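Side-chain contacts in endoglucanase (Clostridium thermocellum, PDB 2E4T), which hydrolyses internal beta-1,4-glucosidic bonds of cellulose and xyloglucan through its family 44 glycoside hydrolase module, a TIM-like barrel with an added beta domain: residues E127-S131 and S132-E136; H192-P195 and R196-P199; D325-G329 and Q330-D334; Q374-V377 and L378-G382; G403-L406 and Y407-Y410. All coordinates share one frame; numbering follows the deposited sequence.

Contact 1. Residues E127-S131 and S132-E136; sequences ETAPS and SRWKE
E127 packs against R133, which lies within the type I beta turn S131 to W134. The turn leads the chain into strand 134-138 of a small sheet beside the TIM-like barrel. The R133 side chain starts at CB, which lies 3.6 Å from S131 OG. CG rests 3.4 Å from E127 CD, against the carboxylate. CD passes E127 OE2. The chain bends at chi2 and chi3 (-57° and -54°), and this folds the guanidinium back toward the glutamate. At the tip, NH1 forms a salt bridge with E127 OE1 at 2.9 Å. The acid oxygen lies near the guanidinium plane, but NH1 comes from above the carboxylate plane. R133 NE makes a second salt bridge, to D118, and NH1 and NH2 also reach the carbonyls of P122 and G121. The guanidinium is thus held from several directions, which should fix its rotation. S131 OG ties the turn to the loop before it: it donates to E127 O and accepts from R133 N at 3.1 Å. W134 N closes the turn on S131 O. A129 CB sits over one face of the W134 ring, a CH-pi contact 3.9 Å from the centroid of the five-membered ring. At the ring edge, W134 NE1 gives a weak bond to E127 O at 2.9 Å, with an N-H...O angle of 129°.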
loop_
_atom_site.group_PDB
_atom_site.type_symbol
_atom_site.label_atom_id
_atom_site.label_comp_id
_atom_site.label_asym_id
_atom_site.label_seq_id
_atom_site.Cartn_x
_atom_site.Cartn_y
_atom_site.Cartn_z
ATOM N N GLU A 127 -11.941 -22.109 -23.675
ATOM C CA GLU A 127 -11.013 -21.102 -24.221
ATOM C C GLU A 127 -9.928 -20.733 -23.206
ATOM O O GLU A 127 -9.221 -19.721 -23.370
ATOM C CB GLU A 127 -11.801 -19.859 -24.596
ATOM C CG GLU A 127 -12.681 -20.075 -25.838
ATOM C CD GLU A 127 -13.643 -18.939 -26.130
ATOM O OE1 GLU A 127 -14.095 -18.215 -25.197
ATOM O OE2 GLU A 127 -13.957 -18.769 -27.348
ATOM N N THR A 128 -9.714 -21.561 -22.182
ATOM C CA THR A 128 -8.599 -21.381 -21.266
ATOM C C THR A 128 -7.332 -21.266 -22.070
ATOM O O THR A 128 -7.095 -21.986 -23.068
ATOM C CB THR A 128 -8.534 -22.548 -20.276
ATOM O OG1 THR A 128 -9.697 -22.522 -19.444
ATOM C CG2 THR A 128 -7.293 -22.526 -19.385
ATOM N N ALA A 129 -6.421 -20.362 -21.645
ATOM C CA ALA A 129 -5.225 -20.103 -22.420
ATOM C C ALA A 129 -4.365 -21.362 -22.509
ATOM O O ALA A 129 -4.220 -22.115 -21.521
ATOM C CB ALA A 129 -4.423 -18.999 -21.730
ATOM N N PRO A 130 -3.661 -21.551 -23.652
ATOM C CA PRO A 130 -3.694 -20.713 -24.839
ATOM C C PRO A 130 -4.956 -20.971 -25.679
ATOM O O PRO A 130 -5.423 -22.116 -25.802
ATOM C CB PRO A 130 -2.449 -21.154 -25.625
ATOM C CG PRO A 130 -2.258 -22.616 -25.212
ATOM C CD PRO A 130 -2.645 -22.641 -23.744
ATOM N N SER A 131 -5.479 -19.904 -26.244
ATOM C CA SER A 131 -6.597 -19.976 -27.180
ATOM C C SER A 131 -6.644 -18.677 -27.960
ATOM O O SER A 131 -5.907 -17.714 -27.632
ATOM C CB SER A 131 -7.929 -20.225 -26.474
ATOM O OG SER A 131 -8.387 -18.996 -25.903
ATOM N N SER A 132 -7.575 -18.583 -28.904
ATOM C CA SER A 132 -7.732 -17.362 -29.673
ATOM C C SER A 132 -8.105 -16.173 -28.789
ATOM O O SER A 132 -7.966 -15.013 -29.233
ATOM C CB SER A 132 -8.845 -17.529 -30.736
ATOM O OG SER A 132 -10.093 -17.697 -30.137
ATOM N N ARG A 133 -8.582 -16.426 -27.564
ATOM C CA ARG A 133 -9.009 -15.333 -26.685
ATOM C C ARG A 133 -7.828 -14.665 -25.958
ATOM O O ARG A 133 -8.062 -13.663 -25.265
ATOM C CB ARG A 133 -10.009 -15.840 -25.646
ATOM C CG ARG A 133 -11.222 -16.543 -26.266
ATOM C CD ARG A 133 -12.002 -15.699 -27.253
ATOM N NE ARG A 133 -12.423 -14.411 -26.702
ATOM C CZ ARG A 133 -13.444 -14.242 -25.870
ATOM N NH1 ARG A 133 -14.174 -15.283 -25.470
ATOM N NH2 ARG A 133 -13.709 -13.007 -25.420
ATOM N N TRP A 134 -6.627 -15.209 -26.095
ATOM C CA TRP A 134 -5.493 -14.747 -25.292
ATOM C C TRP A 134 -4.272 -14.538 -26.144
ATOM O O TRP A 134 -4.053 -15.255 -27.156
ATOM C CB TRP A 134 -5.167 -15.835 -24.226
ATOM C CG TRP A 134 -6.286 -16.152 -23.312
ATOM C CD1 TRP A 134 -7.054 -17.274 -23.324
ATOM C CD2 TRP A 134 -6.795 -15.339 -22.235
ATOM N NE1 TRP A 134 -7.999 -17.246 -22.337
ATOM C CE2 TRP A 134 -7.871 -16.052 -21.644
ATOM C CE3 TRP A 134 -6.478 -14.056 -21.761
ATOM C CZ2 TRP A 134 -8.574 -15.531 -20.566
ATOM C CZ3 TRP A 134 -7.199 -13.535 -20.711
ATOM C CH2 TRP A 134 -8.235 -14.278 -20.120
ATOM N N LYS A 135 -3.405 -13.648 -25.675
ATOM C CA LYS A 135 -2.044 -13.532 -26.192
ATOM C C LYS A 135 -1.067 -13.969 -25.101
ATOM O O LYS A 135 -1.271 -13.647 -23.908
ATOM C CB LYS A 135 -1.730 -12.089 -26.584
ATOM C CG LYS A 135 -2.639 -11.516 -27.652
ATOM C CD LYS A 135 -2.604 -12.266 -28.958
ATOM C CE LYS A 135 -3.505 -11.630 -30.014
ATOM N NZ LYS A 135 -3.446 -12.430 -31.297
ATOM N N GLU A 136 -0.042 -14.726 -25.479
ATOM C CA GLU A 136 0.964 -15.163 -24.550
ATOM C C GLU A 136 1.915 -14.016 -24.198
ATOM O O GLU A 136 2.403 -13.336 -25.108
ATOM C CB GLU A 136 1.766 -16.334 -25.185
ATOM C CG GLU A 136 2.820 -16.911 -24.229
ATOM C CD GLU A 136 3.722 -17.922 -24.866
ATOM O OE1 GLU A 136 3.237 -18.743 -25.685
ATOM O OE2 GLU A 136 4.956 -17.907 -24.552
HETATM O O HOH W 1 -3.135 -17.932 -26.435
#

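Contact 2. Residues H192-P195 and R196-P199; sequences HTHP and RIHP
H194 O is gripped by two backbone amides, I197 N and H198 N, each 2.9 Å away. I197 N comes from above the carbonyl plane, while H198 N lies nearly along the C=O axis. H194 and I197 run side by side, with H194 ND1 4.1 Å from I197 CD1. R196 crosses P195, and its NH1 lies 3.8 Å from P195 CG. R196 is modelled in two conformers; in the one described, NH1 also gives a weak bond to water 2. P199 CD packs 3.3 Å from P195 O. Further out, H194 NE2 donates to N46 O and H198 NE2 bonds to E206, so both rings are held at their far ends. The turn follows helix 190-193 in the family 44 catalytic module. P199 N has no hydrogen to give to P195 O, so this helical step ends here. The amides of I197 and H198 both use H194 O, and P195 O instead accepts from water 2 at 2.7 Å.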
loop_
_atom_site.group_PDB
_atom_site.type_symbol
_atom_site.label_atom_id
_atom_site.label_comp_id
_atom_site.label_asym_id
_atom_site.label_seq_id
_atom_site.Cartn_x
_atom_site.Cartn_y
_atom_site.Cartn_z
ATOM N N HIS A 192 -7.714 -19.027 -8.687
ATOM C CA HIS A 192 -9.053 -18.739 -8.214
ATOM C C HIS A 192 -9.670 -17.535 -8.957
ATOM O O HIS A 192 -10.836 -17.599 -9.412
ATOM C CB HIS A 192 -8.989 -18.452 -6.696
ATOM C CG HIS A 192 -10.304 -18.172 -6.151
ATOM N ND1 HIS A 192 -10.806 -16.934 -5.777
ATOM C CD2 HIS A 192 -11.272 -19.062 -5.883
ATOM C CE1 HIS A 192 -12.041 -17.091 -5.291
ATOM N NE2 HIS A 192 -12.341 -18.380 -5.355
ATOM N N THR A 193 -8.921 -16.440 -9.048
ATOM C CA THR A 193 -9.416 -15.216 -9.680
ATOM C C THR A 193 -9.371 -15.307 -11.200
ATOM O O THR A 193 -10.255 -14.795 -11.885
ATOM C CB THR A 193 -8.572 -14.033 -9.184
ATOM O OG1 THR A 193 -8.686 -14.030 -7.745
ATOM C CG2 THR A 193 -9.018 -12.729 -9.784
ATOM N N HIS A 194 -8.290 -15.905 -11.727
ATOM C CA HIS A 194 -8.031 -15.928 -13.168
ATOM C C HIS A 194 -7.794 -17.367 -13.685
ATOM O O HIS A 194 -6.809 -17.635 -14.381
ATOM C CB HIS A 194 -6.844 -15.045 -13.511
ATOM C CG HIS A 194 -7.119 -13.608 -13.269
ATOM N ND1 HIS A 194 -7.989 -12.883 -14.054
ATOM C CD2 HIS A 194 -6.580 -12.753 -12.348
ATOM C CE1 HIS A 194 -7.985 -11.635 -13.581
ATOM N NE2 HIS A 194 -7.146 -11.523 -12.564
ATOM N N PRO A 195 -8.737 -18.286 -13.409
ATOM C CA PRO A 195 -8.519 -19.678 -13.826
ATOM C C PRO A 195 -8.436 -19.862 -15.354
ATOM O O PRO A 195 -7.912 -20.883 -15.798
ATOM C CB PRO A 195 -9.756 -20.404 -13.239
ATOM C CG PRO A 195 -10.824 -19.323 -13.224
ATOM C CD PRO A 195 -10.052 -18.085 -12.742
ATOM N N ARG A 196 -9.013 -18.939 -16.127
ATOM C CA ARG A 196 -8.960 -19.054 -17.588
ATOM C C ARG A 196 -7.605 -18.615 -18.140
ATOM O O ARG A 196 -7.320 -18.892 -19.328
ATOM C CB ARG A 196 -10.080 -18.252 -18.273
ATOM C CG ARG A 196 -11.476 -18.357 -17.793
ATOM C CD ARG A 196 -12.331 -19.560 -18.232
ATOM N NE ARG A 196 -13.438 -19.953 -17.508
ATOM C CZ ARG A 196 -13.472 -20.825 -16.540
ATOM N NH1 ARG A 196 -12.469 -21.472 -15.923
ATOM N NH2 ARG A 196 -14.681 -20.944 -16.076
ATOM N N ILE A 197 -6.795 -17.937 -17.313
ATOM C CA ILE A 197 -5.398 -17.622 -17.657
ATOM C C ILE A 197 -4.443 -18.640 -17.074
ATOM O O ILE A 197 -3.505 -19.097 -17.753
ATOM C CB ILE A 197 -5.045 -16.194 -17.126
ATOM C CG1 ILE A 197 -5.885 -15.143 -17.813
ATOM C CG2 ILE A 197 -3.512 -15.948 -17.329
ATOM C CD1 ILE A 197 -5.656 -13.720 -17.328
ATOM N N HIS A 198 -4.661 -19.012 -15.796
ATOM C CA HIS A 198 -3.678 -19.773 -15.030
ATOM C C HIS A 198 -4.423 -20.771 -14.161
ATOM O O HIS A 198 -4.543 -20.602 -12.935
ATOM C CB HIS A 198 -2.858 -18.810 -14.172
ATOM C CG HIS A 198 -1.643 -19.413 -13.557
ATOM N ND1 HIS A 198 -1.657 -20.374 -12.568
ATOM C CD2 HIS A 198 -0.345 -19.151 -13.808
ATOM C CE1 HIS A 198 -0.402 -20.706 -12.251
ATOM N NE2 HIS A 198 0.405 -19.952 -12.995
ATOM N N PRO A 199 -4.950 -21.847 -14.760
ATOM C CA PRO A 199 -5.783 -22.781 -14.024
ATOM C C PRO A 199 -5.084 -23.517 -12.893
ATOM O O PRO A 199 -5.758 -23.961 -11.942
ATOM C CB PRO A 199 -6.268 -23.776 -15.102
ATOM C CG PRO A 199 -5.202 -23.678 -16.215
ATOM C CD PRO A 199 -4.894 -22.190 -16.213
HETATM O O HOH W 2 -9.759 -22.671 -16.731
#

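Contact 3. Residues D325-G329 and Q330-D334; sequences DSWIG and QWKKD
W327, in the first turn of the short helix 327-331, meets K332 just beyond its end; S326 is the N-cap. Backbone bonds come first. Q330 N, W331 N and K332 N bond to S326 O, W327 O and I328 O, each at 2.9 Å. At the start of the helix, S326 OG accepts from G329 N in an almost straight capping bond of 176°. S326 OG also bonds to E324. The apolar contacts are looser. W327 CZ3 lies 4.1 Å from both CG and CE of K332, the two side chains lying at a slant to each other. I328 CG2 touches K332 CB at 4.0 Å, the two side chains crossing at about a right angle. W331 CD1 sits 4.4 Å from W327 CB. K332 NZ forms a salt bridge with E239, and W327 NE1 a hydrogen bond with E287. These ties join the helix to helix 235-240 and to a loop. K333 supplies the last kind, a side chain to backbone bond. Its chain bends at chi4 (66°), and NZ meets G329 O at 2.8 Å, in the carbonyl plane and on a lone pair.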
loop_
_atom_site.group_PDB
_atom_site.type_symbol
_atom_site.label_atom_id
_atom_site.label_comp_id
_atom_site.label_asym_id
_atom_site.label_seq_id
_atom_site.Cartn_x
_atom_site.Cartn_y
_atom_site.Cartn_z
ATOM N N ASP A 325 -8.595 -10.614 17.908
ATOM C CA ASP A 325 -9.549 -11.710 17.792
ATOM C C ASP A 325 -9.641 -12.090 16.304
ATOM O O ASP A 325 -10.382 -11.449 15.548
ATOM C CB ASP A 325 -10.898 -11.265 18.313
ATOM C CG ASP A 325 -11.966 -12.325 18.255
ATOM O OD1 ASP A 325 -11.628 -13.464 17.897
ATOM O OD2 ASP A 325 -13.137 -11.997 18.535
ATOM N N SER A 326 -8.841 -13.065 15.887
ATOM C CA SER A 326 -8.877 -13.559 14.512
ATOM C C SER A 326 -8.142 -14.881 14.472
ATOM O O SER A 326 -7.417 -15.244 15.415
ATOM C CB SER A 326 -8.199 -12.614 13.535
ATOM O OG SER A 326 -6.798 -12.722 13.632
ATOM N N TRP A 327 -8.253 -15.590 13.331
ATOM C CA TRP A 327 -7.502 -16.828 13.179
ATOM C C TRP A 327 -6.003 -16.589 13.200
ATOM O O TRP A 327 -5.234 -17.479 13.609
ATOM C CB TRP A 327 -7.927 -17.575 11.903
ATOM C CG TRP A 327 -7.588 -16.913 10.597
ATOM C CD1 TRP A 327 -8.361 -16.056 9.851
ATOM C CD2 TRP A 327 -6.400 -17.101 9.830
ATOM N NE1 TRP A 327 -7.735 -15.719 8.669
ATOM C CE2 TRP A 327 -6.530 -16.361 8.633
ATOM C CE3 TRP A 327 -5.233 -17.839 10.029
ATOM C CZ2 TRP A 327 -5.545 -16.352 7.636
ATOM C CZ3 TRP A 327 -4.250 -17.859 9.021
ATOM C CH2 TRP A 327 -4.422 -17.106 7.847
ATOM N N ILE A 328 -5.568 -15.406 12.741
ATOM C CA ILE A 328 -4.152 -15.040 12.765
ATOM C C ILE A 328 -3.710 -14.816 14.208
ATOM O O ILE A 328 -2.668 -15.337 14.668
ATOM C CB ILE A 328 -3.877 -13.854 11.857
ATOM C CG1 ILE A 328 -4.300 -14.157 10.417
ATOM C CG2 ILE A 328 -2.369 -13.531 11.886
ATOM C CD1 ILE A 328 -4.157 -12.949 9.470
ATOM N N GLY A 329 -4.494 -14.033 14.957
ATOM C CA GLY A 329 -4.172 -13.815 16.386
ATOM C C GLY A 329 -4.144 -15.109 17.182
ATOM O O GLY A 329 -3.335 -15.262 18.112
ATOM N N GLN A 330 -5.043 -16.043 16.849
ATOM C CA GLN A 330 -5.095 -17.305 17.597
ATOM C C GLN A 330 -3.963 -18.258 17.214
ATOM O O GLN A 330 -3.253 -18.785 18.101
ATOM C CB GLN A 330 -6.443 -17.959 17.402
ATOM C CG GLN A 330 -6.495 -19.313 18.103
ATOM C CD GLN A 330 -7.865 -19.883 18.196
ATOM O OE1 GLN A 330 -8.846 -19.195 17.905
ATOM N NE2 GLN A 330 -7.965 -21.131 18.626
ATOM N N TRP A 331 -3.784 -18.503 15.900
ATOM C CA TRP A 331 -2.950 -19.606 15.438
ATOM C C TRP A 331 -1.576 -19.194 14.947
ATOM O O TRP A 331 -0.730 -20.079 14.734
ATOM C CB TRP A 331 -3.671 -20.399 14.332
ATOM C CG TRP A 331 -4.918 -21.077 14.799
ATOM C CD1 TRP A 331 -6.210 -20.646 14.627
ATOM C CD2 TRP A 331 -5.004 -22.267 15.575
ATOM N NE1 TRP A 331 -7.089 -21.540 15.196
ATOM C CE2 TRP A 331 -6.371 -22.550 15.766
ATOM C CE3 TRP A 331 -4.051 -23.196 16.060
ATOM C CZ2 TRP A 331 -6.826 -23.692 16.433
ATOM C CZ3 TRP A 331 -4.514 -24.345 16.739
ATOM C CH2 TRP A 331 -5.885 -24.570 16.903
ATOM N N LYS A 332 -1.360 -17.890 14.734
ATOM C CA LYS A 332 -0.146 -17.439 14.064
ATOM C C LYS A 332 0.615 -16.404 14.890
ATOM O O LYS A 332 1.270 -15.506 14.357
ATOM C CB LYS A 332 -0.443 -16.903 12.646
ATOM C CG LYS A 332 -1.236 -17.893 11.800
ATOM C CD LYS A 332 -0.460 -19.159 11.474
ATOM C CE LYS A 332 -1.358 -20.188 10.789
ATOM N NZ LYS A 332 -0.619 -21.384 10.396
ATOM N N LYS A 333 0.563 -16.562 16.237
ATOM C CA LYS A 333 1.278 -15.644 17.121
ATOM C C LYS A 333 2.762 -15.555 16.810
ATOM O O LYS A 333 3.386 -14.503 17.056
ATOM C CB LYS A 333 1.098 -16.053 18.588
ATOM C CG LYS A 333 -0.337 -15.820 19.092
ATOM C CD LYS A 333 -0.461 -16.343 20.519
ATOM C CE LYS A 333 -1.840 -16.011 21.136
ATOM N NZ LYS A 333 -2.885 -16.705 20.463
ATOM N N ASP A 334 3.366 -16.626 16.296
ATOM C CA ASP A 334 4.774 -16.610 15.970
ATOM C C ASP A 334 5.138 -15.622 14.875
ATOM O O ASP A 334 6.320 -15.314 14.703
ATOM C CB ASP A 334 5.239 -18.005 15.573
ATOM C CG ASP A 334 6.738 -18.113 15.402
ATOM O OD1 ASP A 334 7.465 -17.768 16.356
ATOM O OD2 ASP A 334 7.211 -18.631 14.354
#

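Contact 4. Residues Q374-V377 and L378-G382; sequences QADV and LGIFG
Four regular i to i+4 bonds run through residues 374-382, from L378 N to Q374 O through to F381 N to V377 O, the last at 2.8 Å. V377 and F381 lie side by side and point the same way. V377 CG1 sits over one face of the F381 ring, displaced toward its rim, 3.6 Å from the centroid in a CH-pi contact. CG1 reaches the ring because it stands opposite the backbone N of V377 (chi1 168°). V377 O lies over a face of the same ring, 3.3 Å from F381 CG. The helix, 368-384, joins strands 354-360 and 388-391 in a beta-alpha-beta unit of the TIM-like barrel. F381 also meets Y360 edge to face. The Q374 chain bends at chi2 (67°), which brings NE2 to 3.7 Å from L378 CG, while NE2 donates to Y360 OH. L378 CG also rests 3.3 Å from Q374 O. In the conformer modelled here, D376 OD1 bonds to Y435 and S433, and I380 CD1 packs 3.3 Å from D376 O.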
loop_
_atom_site.group_PDB
_atom_site.type_symbol
_atom_site.label_atom_id
_atom_site.label_comp_id
_atom_site.label_asym_id
_atom_site.label_seq_id
_atom_site.Cartn_x
_atom_site.Cartn_y
_atom_site.Cartn_z
ATOM N N GLN A 374 -7.286 4.738 10.170
ATOM C CA GLN A 374 -6.446 5.098 9.025
ATOM C C GLN A 374 -5.273 5.978 9.466
ATOM O O GLN A 374 -4.116 5.772 9.060
ATOM C CB GLN A 374 -7.301 5.825 7.983
ATOM C CG GLN A 374 -6.476 6.280 6.768
ATOM C CD GLN A 374 -5.967 5.122 5.950
ATOM O OE1 GLN A 374 -6.439 3.983 6.045
ATOM N NE2 GLN A 374 -4.987 5.408 5.087
ATOM N N ALA A 375 -5.565 7.023 10.284
ATOM C CA ALA A 375 -4.480 7.897 10.741
ATOM C C ALA A 375 -3.468 7.108 11.563
ATOM O O ALA A 375 -2.245 7.378 11.522
ATOM C CB ALA A 375 -5.066 9.070 11.533
ATOM N N ASP A 376 -3.947 6.135 12.361
ATOM C CA ASP A 376 -3.040 5.341 13.194
ATOM C C ASP A 376 -2.123 4.511 12.276
ATOM O O ASP A 376 -0.877 4.471 12.465
ATOM C CB ASP A 376 -3.881 4.441 14.105
ATOM C CG ASP A 376 -3.166 3.988 15.356
ATOM O OD1 ASP A 376 -2.271 4.721 15.842
ATOM O OD2 ASP A 376 -3.485 2.842 15.816
ATOM N N VAL A 377 -2.721 3.805 11.294
ATOM C CA VAL A 377 -1.969 2.993 10.347
ATOM C C VAL A 377 -0.906 3.825 9.644
ATOM O O VAL A 377 0.250 3.371 9.470
ATOM C CB VAL A 377 -2.966 2.327 9.360
ATOM C CG1 VAL A 377 -2.262 1.705 8.164
ATOM C CG2 VAL A 377 -3.788 1.301 10.110
ATOM N N LEU A 378 -1.278 5.024 9.161
ATOM C CA LEU A 378 -0.275 5.847 8.467
ATOM C C LEU A 378 0.876 6.259 9.418
ATOM O O LEU A 378 2.045 6.344 8.992
ATOM C CB LEU A 378 -0.928 7.064 7.858
ATOM C CG LEU A 378 -1.906 6.746 6.747
ATOM C CD1 LEU A 378 -2.640 8.054 6.345
ATOM C CD2 LEU A 378 -1.238 6.092 5.548
ATOM N N GLY A 379 0.531 6.538 10.688
ATOM C CA GLY A 379 1.574 6.847 11.672
ATOM C C GLY A 379 2.529 5.651 11.844
ATOM O O GLY A 379 3.770 5.828 11.900
ATOM N N ILE A 380 1.953 4.450 11.945
ATOM C CA ILE A 380 2.728 3.229 12.090
ATOM C C ILE A 380 3.605 2.990 10.857
ATOM O O ILE A 380 4.798 2.646 10.988
ATOM C CB ILE A 380 1.738 2.046 12.339
ATOM C CG1 ILE A 380 1.081 2.208 13.706
ATOM C CG2 ILE A 380 2.437 0.707 12.185
ATOM C CD1 ILE A 380 -0.255 1.489 13.804
ATOM N N PHE A 381 3.028 3.094 9.674
ATOM C CA PHE A 381 3.817 2.896 8.459
ATOM C C PHE A 381 5.030 3.813 8.469
ATOM O O PHE A 381 6.152 3.416 8.092
ATOM C CB PHE A 381 2.986 3.152 7.214
ATOM C CG PHE A 381 1.922 2.105 6.890
ATOM C CD1 PHE A 381 1.875 0.864 7.505
ATOM C CD2 PHE A 381 1.001 2.374 5.904
ATOM C CE1 PHE A 381 0.898 -0.097 7.157
ATOM C CE2 PHE A 381 0.022 1.416 5.553
ATOM C CZ PHE A 381 0.004 0.205 6.152
ATOM N N GLY A 382 4.811 5.075 8.853
ATOM C CA GLY A 382 5.936 6.022 8.833
ATOM C C GLY A 382 6.984 5.672 9.855
ATOM O O GLY A 382 8.170 5.569 9.438
#

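Contact 5. Residues G403-L406 and Y407-Y410; sequences GINL and YTNY
The C-terminal turn of helix 398-408 carries this contact, one turn on from the zinc ligand E401. I404 O takes two backbone bonds. Y407 N meets I404 O from above the carbonyl plane at 2.9 Å. T408 N meets I404 O in that plane at 3.0 Å. N409, the first residue to leave helical angles, still donates its backbone N-H to N405 O, N to O 2.8 Å. The side chains of I404 and T408 run alongside each other, with I404 CG2 4.0 Å from T408 OG1. T408 OG1 lies between the backbone N and the carbonyl carbon of its own residue (chi1 63°). This places T408 OG1 3.2 Å from I404 O, and it bonds outward to T37 O. N405 and N409 also point the same way, with their amide planes 73° apart. N405 OD1 accepts from T37 N. N409 ND2 bonds to T37 OG1, and N409 OD1 accepts from G414 N. G403 O lies at the edge of the Y407 ring, 3.3 Å from CD2. Beyond the turn, Y410 CB rests 3.6 Å from L406 O, and its ring meets H511 and W477 of the beta domain. G403 O is buried without a hydrogen-bond partner, so the Y407 ring edge probably offers only weak polar compensation. By contrast, T37 gathers polar ends of N405, T408 and N409, tying the helix end to the loop near zinc ligand D35.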
loop_
_atom_site.group_PDB
_atom_site.type_symbol
_atom_site.label_atom_id
_atom_site.label_comp_id
_atom_site.label_asym_id
_atom_site.label_seq_id
_atom_site.Cartn_x
_atom_site.Cartn_y
_atom_site.Cartn_z
ATOM N N GLY A 403 -8.275 10.800 7.225
ATOM C CA GLY A 403 -7.085 10.239 7.857
ATOM C C GLY A 403 -5.828 10.450 7.008
ATOM O O GLY A 403 -4.738 10.745 7.541
ATOM N N ILE A 404 -5.985 10.308 5.679
ATOM C CA ILE A 404 -4.866 10.574 4.764
ATOM C C ILE A 404 -4.521 12.080 4.767
ATOM O O ILE A 404 -3.353 12.462 4.935
ATOM C CB ILE A 404 -5.203 10.079 3.331
ATOM C CG1 ILE A 404 -5.360 8.559 3.335
ATOM C CG2 ILE A 404 -4.148 10.544 2.359
ATOM C CD1 ILE A 404 -6.006 8.004 2.065
ATOM N N ASN A 405 -5.538 12.945 4.537
ATOM C CA ASN A 405 -5.258 14.387 4.469
ATOM C C ASN A 405 -4.693 14.928 5.769
ATOM O O ASN A 405 -3.985 15.953 5.751
ATOM C CB ASN A 405 -6.529 15.166 4.090
ATOM C CG ASN A 405 -6.798 15.121 2.606
ATOM O OD1 ASN A 405 -5.928 14.922 1.767
ATOM N ND2 ASN A 405 -8.100 15.366 2.270
ATOM N N LEU A 406 -4.979 14.305 6.909
ATOM C CA LEU A 406 -4.404 14.778 8.176
ATOM C C LEU A 406 -2.855 14.769 8.069
ATOM O O LEU A 406 -2.188 15.603 8.715
ATOM C CB LEU A 406 -4.886 13.926 9.321
ATOM C CG LEU A 406 -4.668 14.541 10.711
ATOM C CD1 LEU A 406 -5.486 15.790 10.946
ATOM C CD2 LEU A 406 -4.944 13.471 11.789
ATOM N N TYR A 407 -2.312 13.816 7.296
ATOM C CA TYR A 407 -0.885 13.764 7.043
ATOM C C TYR A 407 -0.458 14.561 5.825
ATOM O O TYR A 407 0.618 15.180 5.844
ATOM C CB TYR A 407 -0.405 12.318 6.852
ATOM C CG TYR A 407 -0.419 11.524 8.134
ATOM C CD1 TYR A 407 0.784 11.322 8.857
ATOM C CD2 TYR A 407 -1.598 10.968 8.631
ATOM C CE1 TYR A 407 0.804 10.599 10.023
ATOM C CE2 TYR A 407 -1.612 10.259 9.823
ATOM C CZ TYR A 407 -0.389 10.036 10.526
ATOM O OH TYR A 407 -0.356 9.354 11.714
ATOM N N THR A 408 -1.216 14.532 4.737
ATOM C CA THR A 408 -0.718 15.037 3.468
ATOM C C THR A 408 -1.150 16.447 3.140
ATOM O O THR A 408 -0.545 17.067 2.231
ATOM C CB THR A 408 -1.167 14.107 2.306
ATOM O OG1 THR A 408 -2.604 14.201 2.305
ATOM C CG2 THR A 408 -0.679 12.703 2.467
ATOM N N ASN A 409 -2.210 16.950 3.772
ATOM C CA ASN A 409 -2.776 18.241 3.343
ATOM C C ASN A 409 -3.753 18.665 4.442
ATOM O O ASN A 409 -4.991 18.724 4.244
ATOM C CB ASN A 409 -3.451 18.126 1.990
ATOM C CG ASN A 409 -3.752 19.488 1.396
ATOM O OD1 ASN A 409 -3.673 20.530 2.083
ATOM N ND2 ASN A 409 -4.035 19.509 0.107
ATOM N N TYR A 410 -3.223 18.958 5.625
ATOM C CA TYR A 410 -4.117 19.155 6.749
ATOM C C TYR A 410 -4.856 20.492 6.735
ATOM O O TYR A 410 -5.899 20.618 7.388
ATOM C CB TYR A 410 -3.398 18.932 8.108
ATOM C CG TYR A 410 -2.232 19.845 8.341
ATOM C CD1 TYR A 410 -2.382 21.168 8.748
ATOM C CD2 TYR A 410 -0.936 19.388 8.154
ATOM C CE1 TYR A 410 -1.242 21.964 8.952
ATOM C CE2 TYR A 410 0.177 20.190 8.332
ATOM C CZ TYR A 410 0.025 21.450 8.736
ATOM O OH TYR A 410 1.145 22.230 8.910
#

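How the contacts relate
Contacts 4 and 5 are buried and touch each other: Y407 OH lies 2.7 Å from A375 O, probably a hydrogen bond, so helices 368-384 and 398-408 pack together. Contacts 1 and 2 are partly buried and also meet, through A129 N and R196 O at 2.9 Å and through W134 against I197. They join the small sheet to the loop after helix 190-193. Contact 3, partly buried with several exposed residues, stands apart, its nearest atoms about 14 Å from contacts 2 and 4. The chemistry follows place. Contact 1 uses a salt bridge, contact 2 a carbonyl shared by two amides, contact 3 a lysine on a carbonyl. Contact 4 relies on CH-pi packing; contact 5 ends a helix with side-chain bonds to T37, near the zinc site.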